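Local coordinates for esterase (Pelagibacterium halotolerans, PDB 5DWD), which probably hydrolyses carboxylic ester bonds, as a carboxylesterase of the alpha/beta-hydrolase superfamily, at residues K157-F162 against S178-L183; L43-H48 against T133-F138; A103-A108 against L165-E170; E109-V114 against A142-Y147. All coordinates share one frame; numbering follows the deposited sequence.

Contact 1. Residues K157-F162 against S178-L183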
loop_
_atom_site.group_PDB
_atom_site.type_symbol
_atom_site.label_atom_id
_atom_site.label_comp_id
_atom_site.label_asym_id
_atom_site.label_seq_id
_atom_site.Cartn_x
_atom_site.Cartn_y
_atom_site.Cartn_z
ATOM N N LYS B 157 -2.159 0.939 8.400
ATOM C CA LYS B 157 -3.432 0.622 7.821
ATOM C C LYS B 157 -3.897 1.835 7.028
ATOM O O LYS B 157 -4.490 1.637 5.995
ATOM C CB LYS B 157 -4.433 0.338 8.895
ATOM C CG LYS B 157 -5.768 -0.148 8.401
ATOM C CD LYS B 157 -6.762 -0.371 9.554
ATOM C CE LYS B 157 -6.314 -1.473 10.470
ATOM N NZ LYS B 157 -6.398 -2.815 9.848
ATOM N N ALA B 158 -3.581 3.050 7.514
ATOM C CA ALA B 158 -3.986 4.275 6.774
ATOM C C ALA B 158 -3.436 5.536 7.426
ATOM O O ALA B 158 -3.082 5.484 8.610
ATOM C CB ALA B 158 -5.504 4.432 6.738
ATOM N N ILE B 159 -3.430 6.662 6.678
ATOM C CA ILE B 159 -3.215 7.960 7.295
ATOM C C ILE B 159 -4.442 8.843 6.939
ATOM O O ILE B 159 -4.855 8.873 5.805
ATOM C CB ILE B 159 -1.901 8.624 6.777
ATOM C CG1 ILE B 159 -0.715 7.690 7.035
ATOM C CG2 ILE B 159 -1.722 10.037 7.265
ATOM C CD1 ILE B 159 0.556 8.136 6.425
ATOM N N ILE B 160 -4.889 9.620 7.921
ATOM C CA ILE B 160 -5.899 10.645 7.749
ATOM C C ILE B 160 -5.268 11.999 8.128
ATOM O O ILE B 160 -4.845 12.178 9.269
ATOM C CB ILE B 160 -7.204 10.434 8.509
ATOM C CG1 ILE B 160 -7.760 9.078 8.153
ATOM C CG2 ILE B 160 -8.156 11.585 8.106
ATOM C CD1 ILE B 160 -9.040 8.722 8.868
ATOM N N ALA B 161 -5.159 12.891 7.142
ATOM C CA ALA B 161 -4.556 14.210 7.338
ATOM C C ALA B 161 -5.582 15.291 7.166
ATOM O O ALA B 161 -5.970 15.567 6.039
ATOM C CB ALA B 161 -3.408 14.392 6.367
ATOM N N PHE B 162 -5.969 15.898 8.265
ATOM C CA PHE B 162 -6.885 17.035 8.248
ATOM C C PHE B 162 -6.097 18.358 8.208
ATOM O O PHE B 162 -5.306 18.668 9.101
ATOM C CB PHE B 162 -7.724 17.132 9.492
ATOM C CG PHE B 162 -8.708 15.991 9.685
ATOM C CD1 PHE B 162 -9.975 16.099 9.173
ATOM C CD2 PHE B 162 -8.418 14.911 10.506
ATOM C CE1 PHE B 162 -10.917 15.073 9.392
ATOM C CE2 PHE B 162 -9.344 13.921 10.738
ATOM C CZ PHE B 162 -10.621 14.010 10.215
ATOM N N SER B 178 6.894 3.312 2.719
ATOM C CA SER B 178 5.740 2.456 2.637
ATOM C C SER B 178 4.601 3.307 2.110
ATOM O O SER B 178 4.745 4.564 2.050
ATOM C CB SER B 178 5.377 1.879 4.013
ATOM O OG SER B 178 5.183 2.921 5.031
ATOM N N LYS B 179 3.526 2.630 1.715
ATOM C CA LYS B 179 2.445 3.273 0.913
ATOM C C LYS B 179 1.097 2.889 1.412
ATOM O O LYS B 179 0.286 2.316 0.685
ATOM C CB LYS B 179 2.620 2.937 -0.578
ATOM C CG LYS B 179 3.946 3.392 -1.092
ATOM C CD LYS B 179 4.098 3.213 -2.567
ATOM C CE LYS B 179 5.534 3.445 -2.987
ATOM N NZ LYS B 179 5.778 3.317 -4.430
ATOM N N PRO B 180 0.761 3.365 2.619
ATOM C CA PRO B 180 -0.570 3.131 3.105
ATOM C C PRO B 180 -1.576 4.001 2.338
ATOM O O PRO B 180 -1.139 5.027 1.747
ATOM C CB PRO B 180 -0.469 3.620 4.530
ATOM C CG PRO B 180 0.479 4.745 4.473
ATOM C CD PRO B 180 1.557 4.236 3.525
ATOM N N PRO B 181 -2.866 3.666 2.370
ATOM C CA PRO B 181 -3.847 4.597 1.836
ATOM C C PRO B 181 -3.890 5.875 2.671
ATOM O O PRO B 181 -3.668 5.854 3.856
ATOM C CB PRO B 181 -5.171 3.901 1.986
ATOM C CG PRO B 181 -4.935 2.777 2.902
ATOM C CD PRO B 181 -3.490 2.427 2.862
ATOM N N VAL B 182 -4.208 6.993 1.979
ATOM C CA VAL B 182 -4.152 8.290 2.607
ATOM C C VAL B 182 -5.432 9.021 2.234
ATOM O O VAL B 182 -5.825 9.087 1.082
ATOM C CB VAL B 182 -2.908 9.111 2.142
ATOM C CG1 VAL B 182 -2.987 10.563 2.617
ATOM C CG2 VAL B 182 -1.602 8.446 2.565
ATOM N N LEU B 183 -6.067 9.599 3.230
ATOM C CA LEU B 183 -7.184 10.498 3.012
ATOM C C LEU B 183 -6.824 11.901 3.485
ATOM O O LEU B 183 -6.460 12.112 4.673
ATOM C CB LEU B 183 -8.371 10.034 3.830
ATOM C CG LEU B 183 -9.643 10.866 3.923
ATOM C CD1 LEU B 183 -10.138 11.236 2.546
ATOM C CD2 LEU B 183 -10.704 10.248 4.789
#
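Three backbone hydrogen bonds join I159 and A161 to P181 and L183. I159 N donates to P181 O at 2.9 Å. I159 O then accepts from L183 N at 2.9 Å, and A161 N closes the ladder on L183 O, also at 2.9 Å. All three are nearly straight, with N-H...O angles of 161° to 169°. This is parallel pairing: I159 sits beside V182, and I160 beside L183. A CA-H...O contact runs from V182 CA to I159 O, 3.3 Å apart. On the face of I159 and V182, I159 CD1 reaches the P180 ring at CG, 3.9 Å away, and the two side chains slant across each other. P181 lies at the strand entry, where its CG packs 3.3 Å from K157 O. On the opposite face I160 CG2 comes only within 4.4 Å of L183 CD2. Helix 140-149 covers the I159 face through A145 and L146, and helix 226-239 covers the other through L236 and F235. The pairing belongs to the right-handed beta-alpha-beta unit of strand 158-162, helix 169-175 and strand 182-187. A proline in the chain has no N-H, so P181 joins the ladder through its carbonyl alone and P180 adds only its ring; the donors come from I159, A161 and L183.

Contact 2. Residues L43-H48 against T133-F138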
loop_
_atom_site.group_PDB
_atom_site.type_symbol
_atom_site.label_atom_id
_atom_site.label_comp_id
_atom_site.label_asym_id
_atom_site.label_seq_id
_atom_site.Cartn_x
_atom_site.Cartn_y
_atom_site.Cartn_z
ATOM N N LEU B 43 -5.890 0.470 16.354
ATOM C CA LEU B 43 -5.324 1.571 17.098
ATOM C C LEU B 43 -5.390 2.819 16.185
ATOM O O LEU B 43 -4.976 2.748 15.017
ATOM C CB LEU B 43 -3.839 1.318 17.385
ATOM C CG LEU B 43 -3.016 2.437 17.996
ATOM C CD1 LEU B 43 -3.547 2.864 19.389
ATOM C CD2 LEU B 43 -1.583 1.963 18.141
ATOM N N VAL B 44 -5.976 3.878 16.745
ATOM C CA VAL B 44 -5.974 5.167 16.120
ATOM C C VAL B 44 -5.118 6.102 16.982
ATOM O O VAL B 44 -5.457 6.355 18.144
ATOM C CB VAL B 44 -7.410 5.655 15.912
ATOM C CG1 VAL B 44 -7.392 7.116 15.499
ATOM C CG2 VAL B 44 -8.115 4.836 14.820
ATOM N N VAL B 45 -4.039 6.667 16.354
ATOM C CA VAL B 45 -3.193 7.642 17.017
ATOM C C VAL B 45 -3.605 9.008 16.453
ATOM O O VAL B 45 -3.592 9.206 15.230
ATOM C CB VAL B 45 -1.719 7.374 16.715
ATOM C CG1 VAL B 45 -0.833 8.395 17.299
ATOM C CG2 VAL B 45 -1.341 5.977 17.265
ATOM N N LEU B 46 -3.887 9.920 17.356
ATOM C CA LEU B 46 -4.371 11.251 16.987
ATOM C C LEU B 46 -3.344 12.285 17.324
ATOM O O LEU B 46 -2.950 12.385 18.442
ATOM C CB LEU B 46 -5.643 11.580 17.817
ATOM C CG LEU B 46 -6.782 10.596 17.673
ATOM C CD1 LEU B 46 -7.680 10.563 18.892
ATOM C CD2 LEU B 46 -7.617 10.934 16.439
ATOM N N LEU B 47 -2.961 13.115 16.342
ATOM C CA LEU B 47 -1.858 14.082 16.483
ATOM C C LEU B 47 -2.434 15.499 16.403
ATOM O O LEU B 47 -2.944 15.928 15.320
ATOM C CB LEU B 47 -0.784 13.863 15.438
ATOM C CG LEU B 47 -0.190 12.449 15.297
ATOM C CD1 LEU B 47 0.875 12.451 14.202
ATOM C CD2 LEU B 47 0.408 12.033 16.648
ATOM N N HIS B 48 -2.281 16.215 17.510
ATOM C CA HIS B 48 -2.797 17.630 17.596
ATOM C C HIS B 48 -1.999 18.659 16.802
ATOM O O HIS B 48 -0.855 18.411 16.357
ATOM C CB HIS B 48 -2.952 18.048 19.049
ATOM C CG HIS B 48 -1.659 18.208 19.767
ATOM N ND1 HIS B 48 -0.832 19.291 19.542
ATOM C CD2 HIS B 48 -1.002 17.411 20.653
ATOM C CE1 HIS B 48 0.238 19.208 20.315
ATOM N NE2 HIS B 48 0.192 18.047 20.950
ATOM N N THR B 133 -2.818 0.086 12.622
ATOM C CA THR B 133 -2.798 1.427 13.169
ATOM C C THR B 133 -3.134 2.429 12.071
ATOM O O THR B 133 -2.664 2.302 10.956
ATOM C CB THR B 133 -1.399 1.753 13.676
ATOM O OG1 THR B 133 -1.022 0.835 14.733
ATOM C CG2 THR B 133 -1.270 3.193 14.223
ATOM N N ILE B 134 -3.970 3.398 12.440
ATOM C CA ILE B 134 -4.262 4.556 11.573
ATOM C C ILE B 134 -3.688 5.767 12.267
ATOM O O ILE B 134 -3.952 6.034 13.447
ATOM C CB ILE B 134 -5.746 4.682 11.336
ATOM C CG1 ILE B 134 -6.277 3.380 10.692
ATOM C CG2 ILE B 134 -6.058 5.905 10.528
ATOM C CD1 ILE B 134 -7.750 3.309 10.602
ATOM N N LEU B 135 -2.849 6.517 11.546
ATOM C CA LEU B 135 -2.362 7.768 12.082
ATOM C C LEU B 135 -3.230 8.919 11.548
ATOM O O LEU B 135 -3.327 9.051 10.337
ATOM C CB LEU B 135 -0.940 7.997 11.529
ATOM C CG LEU B 135 0.271 8.077 12.348
ATOM C CD1 LEU B 135 1.487 8.553 11.599
ATOM C CD2 LEU B 135 0.124 8.841 13.663
ATOM N N VAL B 136 -3.773 9.703 12.460
ATOM C CA VAL B 136 -4.704 10.795 12.189
ATOM C C VAL B 136 -4.103 12.098 12.723
ATOM O O VAL B 136 -3.714 12.160 13.892
ATOM C CB VAL B 136 -6.068 10.507 12.848
ATOM C CG1 VAL B 136 -7.061 11.640 12.606
ATOM C CG2 VAL B 136 -6.591 9.198 12.254
ATOM N N GLY B 137 -4.031 13.135 11.897
ATOM C CA GLY B 137 -3.505 14.411 12.414
ATOM C C GLY B 137 -4.294 15.606 11.956
ATOM O O GLY B 137 -4.989 15.531 10.959
ATOM N N PHE B 138 -4.204 16.682 12.741
ATOM C CA PHE B 138 -4.761 17.965 12.361
ATOM C C PHE B 138 -3.664 19.007 12.290
ATOM O O PHE B 138 -2.859 19.131 13.225
ATOM C CB PHE B 138 -5.816 18.439 13.374
ATOM C CG PHE B 138 -6.370 19.817 13.089
ATOM C CD1 PHE B 138 -7.170 20.043 12.006
ATOM C CD2 PHE B 138 -6.100 20.885 13.907
ATOM C CE1 PHE B 138 -7.655 21.313 11.715
ATOM C CE2 PHE B 138 -6.619 22.153 13.650
ATOM C CZ PHE B 138 -7.368 22.376 12.521
#
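L43 and T133 lie side by side, and their first torsions set the pair. L43 CG is anti to its backbone N (chi1 172°), and T133 OG1 is anti to the carbonyl carbon (chi1 -61°). This places L43 CD2 3.6 Å from T133 OG1. The hydroxyl is hydrogen-bonded to G129 O and W123 NE1, so its L43 contact is packing. A valine in place of T133 would keep the packing on L43 but would probably leave G129 O and W123 NE1 without their hydroxyl partner. On the same face L135 CD2 touches V45 CG1 at 3.8 Å and L47 CD1 at 3.7 Å. These are central parallel strands of the alpha/beta-hydrolase sheet, and 133-138 leads into a probable nucleophile elbow that includes G137. Five backbone hydrogen bonds zip them together. V136 takes part twice: its N donates to V45 O at 2.8 Å, and its O accepts from L47 N at 2.7 Å. The second bond is the most bent of the five, 147° at the hydrogen. On the other face V44 CG1 meets V136 CG2 at 3.9 Å, and L46 CD2 lies equally far from V136 CB. Helix 54-65 packs on L46, while helix 101-126 packs on L43, V45 and L47.

Contact 3. Residues A103-A108 against L165-E170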
loop_
_atom_site.group_PDB
_atom_site.type_symbol
_atom_site.label_atom_id
_atom_site.label_comp_id
_atom_site.label_asym_id
_atom_site.label_seq_id
_atom_site.Cartn_x
_atom_site.Cartn_y
_atom_site.Cartn_z
ATOM N N ALA B 103 10.951 26.743 8.736
ATOM C CA ALA B 103 10.627 26.236 10.060
ATOM C C ALA B 103 10.007 24.810 9.954
ATOM O O ALA B 103 10.323 23.918 10.722
ATOM C CB ALA B 103 9.661 27.162 10.790
ATOM N N ARG B 104 9.159 24.606 8.964
ATOM C CA ARG B 104 8.577 23.246 8.758
ATOM C C ARG B 104 9.613 22.196 8.331
ATOM O O ARG B 104 9.620 21.045 8.807
ATOM C CB ARG B 104 7.483 23.303 7.723
ATOM C CG ARG B 104 6.229 24.011 8.196
ATOM C CD ARG B 104 5.362 24.328 7.017
ATOM N NE ARG B 104 4.124 24.982 7.395
ATOM C CZ ARG B 104 3.287 25.591 6.520
ATOM N NH1 ARG B 104 3.571 25.673 5.251
ATOM N NH2 ARG B 104 2.140 26.132 6.944
ATOM N N LEU B 105 10.494 22.619 7.390
ATOM C CA LEU B 105 11.512 21.721 6.936
ATOM C C LEU B 105 12.433 21.241 8.052
ATOM O O LEU B 105 12.580 20.031 8.229
ATOM C CB LEU B 105 12.359 22.352 5.837
ATOM C CG LEU B 105 11.685 22.688 4.501
ATOM C CD1 LEU B 105 12.616 23.506 3.604
ATOM C CD2 LEU B 105 11.320 21.432 3.735
ATOM N N ALA B 106 12.965 22.165 8.848
ATOM C CA ALA B 106 13.857 21.781 9.959
ATOM C C ALA B 106 13.090 21.051 11.038
ATOM O O ALA B 106 13.536 20.092 11.653
ATOM C CB ALA B 106 14.516 23.002 10.546
ATOM N N GLY B 107 11.921 21.596 11.312
ATOM C CA GLY B 107 11.089 21.091 12.364
ATOM C C GLY B 107 10.580 19.683 12.163
ATOM O O GLY B 107 10.610 18.902 13.111
ATOM N N ALA B 108 10.038 19.370 10.997
ATOM C CA ALA B 108 9.604 17.992 10.765
ATOM C C ALA B 108 10.760 17.000 10.888
ATOM O O ALA B 108 10.610 15.939 11.453
ATOM C CB ALA B 108 8.936 17.885 9.425
ATOM N N LEU B 165 -0.372 19.368 4.840
ATOM C CA LEU B 165 0.346 19.473 3.573
ATOM C C LEU B 165 1.556 18.528 3.702
ATOM O O LEU B 165 1.813 18.021 4.757
ATOM C CB LEU B 165 0.770 20.923 3.294
ATOM C CG LEU B 165 1.472 21.692 4.402
ATOM C CD1 LEU B 165 2.934 21.282 4.609
ATOM C CD2 LEU B 165 1.412 23.189 4.124
ATOM N N ILE B 166 2.291 18.379 2.592
ATOM C CA ILE B 166 3.533 17.611 2.528
ATOM C C ILE B 166 4.675 18.543 2.803
ATOM O O ILE B 166 4.890 19.492 2.004
ATOM C CB ILE B 166 3.733 16.896 1.222
ATOM C CG1 ILE B 166 2.676 15.866 0.983
ATOM C CG2 ILE B 166 5.055 16.146 1.249
ATOM C CD1 ILE B 166 2.629 15.326 -0.454
ATOM N N VAL B 167 5.375 18.339 3.920
ATOM C CA VAL B 167 6.607 19.080 4.204
ATOM C C VAL B 167 7.728 18.340 3.415
ATOM O O VAL B 167 7.907 17.140 3.542
ATOM C CB VAL B 167 6.963 19.081 5.715
ATOM C CG1 VAL B 167 8.354 19.693 5.996
ATOM C CG2 VAL B 167 5.902 19.857 6.485
ATOM N N ALA B 168 8.470 19.093 2.624
ATOM C CA ALA B 168 9.653 18.548 1.901
ATOM C C ALA B 168 9.293 17.451 0.854
ATOM O O ALA B 168 9.755 16.346 0.928
ATOM C CB ALA B 168 10.672 18.020 2.926
ATOM N N PRO B 169 8.454 17.793 -0.095
ATOM C CA PRO B 169 8.003 16.851 -1.129
ATOM C C PRO B 169 9.155 16.266 -1.980
ATOM O O PRO B 169 9.148 15.088 -2.284
ATOM C CB PRO B 169 6.994 17.660 -1.921
ATOM C CG PRO B 169 7.406 19.044 -1.686
ATOM C CD PRO B 169 7.898 19.146 -0.304
ATOM N N GLU B 170 10.189 17.033 -2.263
ATOM C CA GLU B 170 11.419 16.416 -2.879
ATOM C C GLU B 170 12.154 15.382 -1.972
ATOM O O GLU B 170 12.560 14.301 -2.432
ATOM C CB GLU B 170 12.388 17.523 -3.405
#
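V167 points its two methyls at the helix of residues 103-108. CG1 settles 3.4 Å from R104 O and also approaches A108 CB at 3.9 Å. CG2 lies beside R104 CB, 4.0 Å away. The valine CG1 is anti to the backbone N (chi1 172°), which turns that methyl onto the helix backbone. R104 O is already the acceptor of the helical bond from A108 N, so the methyl packs on a carbonyl that has its partner. R104 and L165 run across each other at about a right angle. The arginine chain is extended from CG to NE, and L165 CD2 lies over one face of the guanidinium, 3.5 Å from NH1. This is apolar cover for a flat cation, and the N-H groups around its rim are left for other partners. NH2 uses one of them to bind an oxygen of a polyether molecule, probably from the crystallisation liquor. L105 reaches across with its end, and CD2 comes 3.6 Å from A168 CB. A168 has positive backbone angles (64/58°) and takes the N-cap position before helix 169-175. No hydrogen bond crosses the contact; the two segments meet by packing. It joins the early part of helix 101-126 to the loop between strand 158-162 and helix 169-175. Helix 140-149 touches both: M143 meets R104 and L165, while M144 and Y147 meet A108. On the far side of the loop, I166 packs on helix 196-207.

Contact 4. Residues E109-V114 against A142-Y147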
loop_
_atom_site.group_PDB
_atom_site.type_symbol
_atom_site.label_atom_id
_atom_site.label_comp_id
_atom_site.label_asym_id
_atom_site.label_seq_id
_atom_site.Cartn_x
_atom_site.Cartn_y
_atom_site.Cartn_z
ATOM N N GLU B 109 11.928 17.393 10.403
ATOM C CA GLU B 109 13.084 16.510 10.524
ATOM C C GLU B 109 13.543 16.276 11.955
ATOM O O GLU B 109 13.934 15.184 12.312
ATOM C CB GLU B 109 14.212 17.008 9.675
ATOM C CG GLU B 109 15.172 15.872 9.441
ATOM C CD GLU B 109 16.008 16.118 8.244
ATOM O OE1 GLU B 109 15.502 15.878 7.124
ATOM O OE2 GLU B 109 17.164 16.542 8.455
ATOM N N THR B 110 13.451 17.283 12.806
ATOM C CA THR B 110 13.742 17.109 14.230
ATOM C C THR B 110 12.662 16.340 15.000
ATOM O O THR B 110 12.916 15.577 15.907
ATOM C CB THR B 110 13.940 18.471 14.895
ATOM O OG1 THR B 110 12.755 19.233 14.689
ATOM C CG2 THR B 110 15.005 19.245 14.254
ATOM N N ALA B 111 11.396 16.537 14.628
ATOM C CA ALA B 111 10.275 15.899 15.290
ATOM C C ALA B 111 10.084 14.433 14.889
ATOM O O ALA B 111 9.590 13.601 15.689
ATOM C CB ALA B 111 8.953 16.677 14.938
ATOM N N HIS B 112 10.468 14.131 13.630
ATOM C CA HIS B 112 10.289 12.799 13.098
ATOM C C HIS B 112 10.790 11.670 13.984
ATOM O O HIS B 112 10.072 10.759 14.335
ATOM C CB HIS B 112 10.865 12.776 11.722
ATOM C CG HIS B 112 10.941 11.425 11.121
ATOM N ND1 HIS B 112 9.830 10.628 10.964
ATOM C CD2 HIS B 112 12.006 10.680 10.738
ATOM C CE1 HIS B 112 10.189 9.493 10.412
ATOM N NE2 HIS B 112 11.509 9.511 10.252
ATOM N N PRO B 113 12.068 11.729 14.408
ATOM C CA PRO B 113 12.494 10.631 15.268
ATOM C C PRO B 113 11.769 10.479 16.599
ATOM O O PRO B 113 11.699 9.388 17.129
ATOM C CB PRO B 113 14.014 10.924 15.490
ATOM C CG PRO B 113 14.226 12.318 15.102
ATOM C CD PRO B 113 13.124 12.716 14.123
ATOM N N VAL B 114 11.258 11.589 17.149
ATOM C CA VAL B 114 10.507 11.556 18.333
ATOM C C VAL B 114 9.201 10.855 18.166
ATOM O O VAL B 114 8.839 9.979 18.939
ATOM C CB VAL B 114 10.295 12.996 18.884
ATOM C CG1 VAL B 114 9.452 12.941 20.130
ATOM C CG2 VAL B 114 11.658 13.656 19.154
ATOM N N ALA B 142 -1.154 16.865 11.210
ATOM C CA ALA B 142 -1.343 16.256 9.915
ATOM C C ALA B 142 -0.051 16.226 9.118
ATOM O O ALA B 142 0.263 15.268 8.410
ATOM C CB ALA B 142 -2.471 16.986 9.155
ATOM N N MET B 143 0.725 17.289 9.226
ATOM C CA MET B 143 2.016 17.395 8.540
ATOM C C MET B 143 2.914 16.275 9.083
ATOM O O MET B 143 3.578 15.593 8.283
ATOM C CB MET B 143 2.606 18.757 8.764
ATOM C CG MET B 143 1.862 19.880 8.065
ATOM S SD MET B 143 2.552 21.484 8.549
ATOM C CE MET B 143 1.122 22.515 8.320
ATOM N N MET B 144 2.889 16.085 10.390
ATOM C CA MET B 144 3.675 15.017 10.979
ATOM C C MET B 144 3.170 13.640 10.648
ATOM O O MET B 144 3.955 12.726 10.476
ATOM C CB MET B 144 3.841 15.208 12.488
ATOM C CG MET B 144 4.736 16.348 12.960
ATOM S SD MET B 144 6.292 16.435 12.140
ATOM C CE MET B 144 6.979 14.813 12.593
ATOM N N ALA B 145 1.826 13.461 10.555
ATOM C CA ALA B 145 1.263 12.181 10.226
ATOM C C ALA B 145 1.750 11.701 8.859
ATOM O O ALA B 145 2.147 10.549 8.683
ATOM C CB ALA B 145 -0.243 12.176 10.307
ATOM N N LEU B 146 1.778 12.622 7.878
ATOM C CA LEU B 146 2.283 12.334 6.602
ATOM C C LEU B 146 3.810 12.109 6.589
ATOM O O LEU B 146 4.291 11.190 5.919
ATOM C CB LEU B 146 1.882 13.440 5.612
ATOM C CG LEU B 146 0.363 13.489 5.298
ATOM C CD1 LEU B 146 0.047 14.812 4.584
ATOM C CD2 LEU B 146 -0.090 12.325 4.428
ATOM N N TYR B 147 4.547 12.952 7.279
ATOM C CA TYR B 147 6.028 12.972 7.216
ATOM C C TYR B 147 6.581 11.697 7.835
ATOM O O TYR B 147 7.317 10.958 7.194
ATOM C CB TYR B 147 6.534 14.190 7.965
ATOM C CG TYR B 147 8.016 14.468 7.707
ATOM C CD1 TYR B 147 9.004 13.809 8.415
ATOM C CD2 TYR B 147 8.373 15.360 6.672
ATOM C CE1 TYR B 147 10.362 14.080 8.156
ATOM C CE2 TYR B 147 9.697 15.606 6.423
ATOM C CZ TYR B 147 10.670 14.968 7.154
ATOM O OH TYR B 147 11.996 15.322 6.853
#
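The segments around H112 and Y147 are helical and cross at -69°, with axes 10.2 Å apart at their closest. H112 and Y147 make the nearest backbone approach. Segment 109-114 is kinked where N of P113 and of V114 lacks a bond to the preceding turn; proline has no N-H to give. Across the interface Y147 turns its edge to the face of the H112 ring in an offset edge-to-face pair. The ring centroids are 5.7 Å apart and the planes meet at 72°. H112 CB also lies near the plane of the tyrosine ring, 3.8 Å from CE1. H112 CG is anti to its backbone N (chi1 171°), and ND1 is hydrogen-bonded to T148 OG1, which helps fix the imidazole. Beside the rings, M144 bends at chi2 and chi3, bringing CE to 3.6 Å from A111 CB. The tyrosine hydroxyl lies 3.6 Å from E109 OE1, too long to count as a bond; that carboxylate pairs with K171. Y147 also makes a cation-pi contact with R151. A serine in place of Y147 would probably open a gap beside H112 and E109 and leave R151 without its cation-pi partner. The contact sets helix 101-126 across helix 140-149. On the other side of helix 140-149, A142, A145 and L146 pack on strand 158-162.

In the fold
Contacts 1 and 2 belong to one sheet, their centres 10 Å apart. Strands 133-138 and 158-162 adjoin, and F162 N is probably hydrogen-bonded to G137 O at 2.9 Å. Contact 4 lies over this sheet: A142 CB is 3.4 Å from G137 O of contact 2, and L146 CD2 is 3.8 Å from V182 CG1 of contact 1. Contact 3 shares helix 101-126 with contact 4, their centres 9 Å apart. It is farther from the strands, about 17 Å between centres from contact 1 and 19 Å from contact 2. R104 of contact 3 and M143 of contact 4 both line the polyether pocket. G137, part of the probable nucleophile elbow, is where contacts 1, 2 and 4 meet.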